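Local coordinates for protein argininosuccinate lyase (PDB 6RXA) that acts as EDDS lyase, a C-N lyase of the aspartase/fumarase superfamily, and is predicted to cleave argininosuccinate into fumarate and L-arginine, at residues 5-10 against 16-21; 11-16 against 285-290. The protein carries 2 engineered substitutions. All blocks are in the same frame, centred on the assembly; numbering follows the deposited sequence.

Contact 1 (5-10 against 16-21); sequences VPDATR and GAKAPE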
loop_
_atom_site.group_PDB
_atom_site.type_symbol
_atom_site.label_atom_id
_atom_site.label_comp_id
_atom_site.label_asym_id
_atom_site.label_seq_id
_atom_site.Cartn_x
_atom_site.Cartn_y
_atom_site.Cartn_z
ATOM N N VAL A 5 -7.480 -34.500 24.950
ATOM C CA VAL A 5 -7.878 -33.189 25.471
ATOM C C VAL A 5 -8.870 -32.502 24.526
ATOM O O VAL A 5 -8.597 -32.377 23.342
ATOM C CB VAL A 5 -6.633 -32.315 25.711
ATOM C CG1 VAL A 5 -7.019 -30.855 25.828
ATOM C CG2 VAL A 5 -5.897 -32.763 26.963
ATOM N N PRO A 6 -10.011 -32.052 25.048
ATOM C CA PRO A 6 -11.013 -31.425 24.179
ATOM C C PRO A 6 -10.547 -30.065 23.685
ATOM O O PRO A 6 -9.718 -29.397 24.306
ATOM C CB PRO A 6 -12.238 -31.258 25.090
ATOM C CG PRO A 6 -11.911 -31.956 26.369
ATOM C CD PRO A 6 -10.425 -32.018 26.463
ATOM N N ASP A 7 -11.108 -29.649 22.550
ATOM C CA ASP A 7 -10.908 -28.289 22.057
ATOM C C ASP A 7 -11.592 -27.344 23.029
ATOM O O ASP A 7 -12.822 -27.314 23.109
ATOM C CB ASP A 7 -11.499 -28.176 20.656
ATOM C CG ASP A 7 -11.363 -26.781 20.056
ATOM O OD1 ASP A 7 -11.020 -25.821 20.782
ATOM O OD2 ASP A 7 -11.616 -26.652 18.834
ATOM N N ALA A 8 -10.797 -26.589 23.788
ATOM C CA ALA A 8 -11.339 -25.765 24.858
ATOM C C ALA A 8 -12.161 -24.590 24.356
ATOM O O ALA A 8 -12.851 -23.961 25.166
ATOM C CB ALA A 8 -10.198 -25.233 25.736
ATOM N N THR A 9 -12.107 -24.279 23.061
ATOM C CA THR A 9 -12.940 -23.216 22.515
ATOM C C THR A 9 -14.360 -23.684 22.214
ATOM O O THR A 9 -15.223 -22.839 21.952
ATOM C CB THR A 9 -12.340 -22.607 21.240
ATOM O OG1 THR A 9 -12.453 -23.534 20.148
ATOM C CG2 THR A 9 -10.900 -22.190 21.436
ATOM N N ARG A 10 -14.626 -24.998 22.250
ATOM C CA ARG A 10 -15.946 -25.539 21.918
ATOM C C ARG A 10 -16.774 -25.680 23.199
ATOM O O ARG A 10 -16.959 -26.756 23.767
ATOM C CB ARG A 10 -15.814 -26.858 21.173
ATOM C CG ARG A 10 -14.903 -26.795 19.965
ATOM C CD ARG A 10 -15.247 -25.671 19.008
ATOM N NE ARG A 10 -16.551 -25.842 18.382
ATOM C CZ ARG A 10 -17.083 -24.987 17.517
ATOM N NH1 ARG A 10 -16.430 -23.882 17.182
ATOM N NH2 ARG A 10 -18.280 -25.227 17.002
ATOM N N GLY A 16 -20.109 -29.017 19.093
ATOM C CA GLY A 16 -19.341 -29.881 18.229
ATOM C C GLY A 16 -17.922 -29.374 18.047
ATOM O O GLY A 16 -17.422 -28.515 18.776
ATOM N N ALA A 17 -17.256 -29.971 17.067
ATOM C CA ALA A 17 -15.889 -29.615 16.742
ATOM C C ALA A 17 -15.869 -28.502 15.702
ATOM O O ALA A 17 -16.822 -28.312 14.943
ATOM C CB ALA A 17 -15.149 -30.813 16.151
ATOM N N LYS A 18 -14.755 -27.782 15.639
ATOM C CA LYS A 18 -14.542 -26.917 14.487
ATOM C C LYS A 18 -14.549 -27.765 13.219
ATOM O O LYS A 18 -13.999 -28.867 13.187
ATOM C CB LYS A 18 -13.181 -26.225 14.561
ATOM C CG LYS A 18 -12.944 -25.284 15.729
ATOM C CD LYS A 18 -11.766 -24.350 15.392
ATOM C CE LYS A 18 -11.140 -23.694 16.601
ATOM N NZ LYS A 18 -10.289 -24.682 17.345
ATOM N N ALA A 19 -15.155 -27.241 12.162
ATOM C CA ALA A 19 -14.953 -27.836 10.860
ATOM C C ALA A 19 -13.459 -27.856 10.552
ATOM O O ALA A 19 -12.726 -26.946 10.946
ATOM C CB ALA A 19 -15.653 -26.998 9.790
ATOM N N PRO A 20 -12.987 -28.851 9.801
ATOM C CA PRO A 20 -11.554 -28.866 9.465
ATOM C C PRO A 20 -11.119 -27.613 8.731
ATOM O O PRO A 20 -10.026 -27.097 8.983
ATOM C CB PRO A 20 -11.399 -30.117 8.595
ATOM C CG PRO A 20 -12.595 -30.957 8.904
ATOM C CD PRO A 20 -13.704 -30.031 9.282
ATOM N N GLU A 21 -11.967 -27.090 7.835
ATOM C CA GLU A 21 -11.605 -25.890 7.096
ATOM C C GLU A 21 -11.490 -24.680 8.016
ATOM O O GLU A 21 -10.660 -23.787 7.785
ATOM C CB GLU A 21 -12.648 -25.623 6.012
ATOM C CG GLU A 21 -12.865 -26.760 5.038
ATOM C CD GLU A 21 -14.021 -27.662 5.422
ATOM O OE1 GLU A 21 -14.306 -27.837 6.634
ATOM O OE2 GLU A 21 -14.652 -28.212 4.499
HETATM O O HOH W 1 -12.508 -28.624 17.275
#

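Contact 2 (11-16 against 285-290); sequences IGRATG and QKKNPM. Engineered in segment 285-290: Met290 (natural residue Asp). With FMT (formic acid), chain C.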
loop_
_atom_site.group_PDB
_atom_site.type_symbol
_atom_site.label_atom_id
_atom_site.label_comp_id
_atom_site.label_asym_id
_atom_site.label_seq_id
_atom_site.Cartn_x
_atom_site.Cartn_y
_atom_site.Cartn_z
ATOM N N ILE A 11 -17.235 -24.524 23.666
ATOM C CA ILE A 11 -18.045 -24.408 24.867
ATOM C C ILE A 11 -19.318 -23.663 24.497
ATOM O O ILE A 11 -19.372 -22.952 23.493
ATOM C CB ILE A 11 -17.304 -23.648 25.984
ATOM C CG1 ILE A 11 -16.946 -22.227 25.538
ATOM C CG2 ILE A 11 -16.052 -24.407 26.388
ATOM C CD1 ILE A 11 -16.244 -21.387 26.618
ATOM N N GLY A 12 -20.345 -23.823 25.330
ATOM C CA GLY A 12 -21.584 -23.080 25.138
ATOM C C GLY A 12 -22.161 -23.272 23.750
ATOM O O GLY A 12 -22.317 -24.403 23.271
ATOM N N ARG A 13 -22.468 -22.157 23.072
ATOM C CA ARG A 13 -23.067 -22.220 21.746
ATOM C C ARG A 13 -22.113 -22.697 20.655
ATOM O O ARG A 13 -22.561 -22.912 19.522
ATOM C CB ARG A 13 -23.644 -20.856 21.358
ATOM C CG ARG A 13 -24.738 -20.384 22.303
ATOM C CD ARG A 13 -25.506 -19.208 21.722
ATOM N NE ARG A 13 -26.235 -19.587 20.515
ATOM C CZ ARG A 13 -26.791 -18.726 19.677
ATOM N NH1 ARG A 13 -26.702 -17.422 19.902
ATOM N NH2 ARG A 13 -27.438 -19.171 18.607
ATOM N N ALA A 14 -20.820 -22.858 20.949
ATOM C CA ALA A 14 -19.875 -23.416 19.982
ATOM C C ALA A 14 -19.888 -24.929 20.152
ATOM O O ALA A 14 -19.011 -25.527 20.782
ATOM C CB ALA A 14 -18.487 -22.836 20.189
ATOM N N THR A 15 -20.912 -25.546 19.581
ATOM C CA THR A 15 -21.145 -26.964 19.773
ATOM C C THR A 15 -20.390 -27.772 18.730
ATOM O O THR A 15 -20.099 -27.311 17.620
ATOM C CB THR A 15 -22.637 -27.271 19.663
ATOM O OG1 THR A 15 -23.120 -26.859 18.375
ATOM C CG2 THR A 15 -23.412 -26.544 20.755
ATOM N N GLY A 16 -20.109 -29.017 19.093
ATOM C CA GLY A 16 -19.341 -29.881 18.229
ATOM C C GLY A 16 -17.922 -29.374 18.047
ATOM O O GLY A 16 -17.422 -28.515 18.776
ATOM N N GLN A 285 -24.205 -15.783 25.193
ATOM C CA GLN A 285 -25.108 -15.740 24.056
ATOM C C GLN A 285 -24.392 -15.750 22.709
ATOM O O GLN A 285 -25.058 -15.944 21.686
ATOM C CB GLN A 285 -26.036 -14.510 24.131
ATOM C CG GLN A 285 -25.477 -13.195 23.593
ATOM C CD GLN A 285 -24.564 -12.467 24.545
ATOM O OE1 GLN A 285 -24.273 -12.931 25.642
ATOM N NE2 GLN A 285 -24.075 -11.302 24.106
ATOM N N LYS A 286 -23.073 -15.552 22.663
ATOM C CA LYS A 286 -22.433 -15.289 21.383
ATOM C C LYS A 286 -22.358 -16.533 20.498
ATOM O O LYS A 286 -21.905 -17.602 20.920
ATOM C CB LYS A 286 -21.027 -14.723 21.559
ATOM C CG LYS A 286 -20.945 -13.268 21.961
ATOM C CD LYS A 286 -21.664 -12.373 20.965
ATOM C CE LYS A 286 -20.991 -11.016 20.839
ATOM N NZ LYS A 286 -19.729 -11.121 20.091
ATOM N N LYS A 287 -22.768 -16.372 19.247
ATOM C CA LYS A 287 -22.428 -17.300 18.172
ATOM C C LYS A 287 -21.634 -16.447 17.191
ATOM O O LYS A 287 -22.218 -15.721 16.380
ATOM C CB LYS A 287 -23.670 -17.918 17.552
ATOM C CG LYS A 287 -23.314 -18.907 16.455
ATOM C CD LYS A 287 -24.505 -19.703 15.976
ATOM C CE LYS A 287 -24.130 -20.512 14.746
ATOM N NZ LYS A 287 -25.086 -21.647 14.483
ATOM N N ASN A 288 -20.309 -16.505 17.280
ATOM C CA ASN A 288 -19.455 -15.508 16.639
ATOM C C ASN A 288 -18.984 -15.987 15.267
ATOM O O ASN A 288 -18.580 -17.144 15.113
ATOM C CB ASN A 288 -18.230 -15.230 17.490
ATOM C CG ASN A 288 -18.526 -14.324 18.653
ATOM O OD1 ASN A 288 -19.389 -13.451 18.575
ATOM N ND2 ASN A 288 -17.787 -14.508 19.731
ATOM N N PRO A 289 -18.983 -15.077 14.285
ATOM C CA PRO A 289 -18.570 -15.432 12.911
ATOM C C PRO A 289 -17.055 -15.413 12.741
ATOM O O PRO A 289 -16.492 -14.696 11.911
ATOM C CB PRO A 289 -19.279 -14.359 12.075
ATOM C CG PRO A 289 -19.271 -13.142 12.988
ATOM C CD PRO A 289 -19.503 -13.698 14.371
ATOM N N MET A 290 -16.379 -16.224 13.550
ATOM C CA MET A 290 -14.924 -16.221 13.574
ATOM C C MET A 290 -14.334 -16.704 12.256
ATOM O O MET A 290 -13.274 -16.214 11.841
ATOM C CB MET A 290 -14.469 -17.093 14.741
ATOM C CG MET A 290 -12.996 -17.053 14.998
ATOM S SD MET A 290 -12.375 -15.411 15.405
ATOM C CE MET A 290 -11.210 -15.832 16.711
HETATM C C FMT C . -16.522 -11.638 21.758
HETATM O O1 FMT C . -17.614 -12.177 21.524
HETATM O O2 FMT C . -16.331 -10.413 21.646
#

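Contact 1 (5-10 against 16-21)
The carbonyl of Gly16 receives the side chain of Arg10, whose NE donates to Gly16 O at 2.8 Å with an N-H...O angle of 156°. The oxygen lies in the guanidinium plane, yet the donor stands above the carbonyl plane. Bends at chi2 and chi3 curl the arginine back so that NE, rather than a terminal nitrogen, meets this carbonyl, leaving NH1 to reach Ala277 O and NH2 to bond Thr15 O and Ala274 O. A many-donor guanidinium suits a place ringed by backbone oxygens, and the positive phi of Gly16 favours a glycine. Ala17, its methyl turned away, contributes backbone: its carbonyl carbon and the N of Lys18 lie over one guanidinium face. The backbone N of Lys18 reaches Asp7 OD2 through a water, while its side chain crosses that of Asp7 at about a right angle. A final bend (chi4 76°) brings NZ to the syn side of OD2, forming a salt bridge with Lys18 NZ 2.8 Å from Asp7 OD2. The other carboxylate oxygen, Asp7 OD1, is gripped from one face by Thr9 N at 3.0 Å, an Asx turn, and by Thr9 OG1 at 2.8 Å; this fixes the carboxylate's rotation within the type I turn from Asp7 to Arg10. With Asp7 replaced by an alanine, the Lys18 ammonium is likely to lose its charged mate, and Thr9 N and OG1 their shared acceptor. Lys18 NZ also bonds Gln23 and makes a cation-pi contact with Tyr26, a fumarate-binding residue. Ala19 occupies the N-cap position of helix 20-31, which carries both Gln23 and Tyr26; the loop around Ser275 and Phe276 packs against Ala19, and helix 88-99 of the second subunit meets Val5 and Ala8.

Contact 2 (11-16 against 285-290)
Arg13 lays its guanidinium against the backbone of 285-290 and donates from NH1 to Gln285 O at 2.8 Å, with an N-H...O angle of 156°. The acceptor sits at the edge of the guanidinium, in its plane. Over one face lies Lys287 CB, 3.9 Å from Arg13 CZ and above the centre of the group, the two side chains crossing at about a right angle. Arginine suits this place because its edge can bond a carbonyl while its flat face packs on aliphatic carbon. Lys287, with CG anti to the backbone N (chi1 -179°) and an extended chain, carries its ammonium on to Glu271 and Leu272 O; Arg13 NH2 remains 5.4 Å from Lys287 NZ, and Glu271 probably eases the like charges.

Arg13 is itself a corner of a type II' turn from Ile11 to Ala14, closed by Ala14 N to Ile11 O at 2.9 Å. Gly12 supplies the positive phi that this turn needs, and its N bonds Glu387 of the third subunit. In 285-290, Gln285 NE2 holds Glu162 O of the third subunit, and Thr279 OG1 bonds Lys286 O.

Lys286 starts its side chain away from 11-16, and its NZ meets Asn288 OD1 at 2.8 Å, Thr158 of the third subunit, and O1 of a formate, probably from the crystallisation liquor, at 2.8 Å; Asn288 ND2 bonds the same O1. The formate also bonds Thr158 of the third subunit and Asn113 of the second. Lys286 and Asn288 bind succinate and fumarate in other crystals of this protein, and their segment ends the SSxMPxKxN signature loop of the aspartase/fumarase superfamily, whose active sites are characteristically built from three subunits.

In the fold
Contacts 1 and 2 are interleaved along the chain: 5-10, 11-16 and 16-21 follow in order, and 285-290 arrives some 260 residues later, just ahead of helix 290-301. Their centres lie 11 Å apart, and Gly16 belongs to both. They also touch directly, with Arg10 NH2 2.8 Å from Thr15 O, probably a hydrogen bond, and Thr9 O packing on the Ala14 methyl. Contact 1 folds the N-terminal tail, which leads into helix 20-31, back on itself, and contact 2 ties it to the loop that carries fumarate- and succinate-binding Lys286 and Asn288. Both contacts adjoin the second subunit, and contact 2 also the third, so the tail lies close to an active site shared between chains.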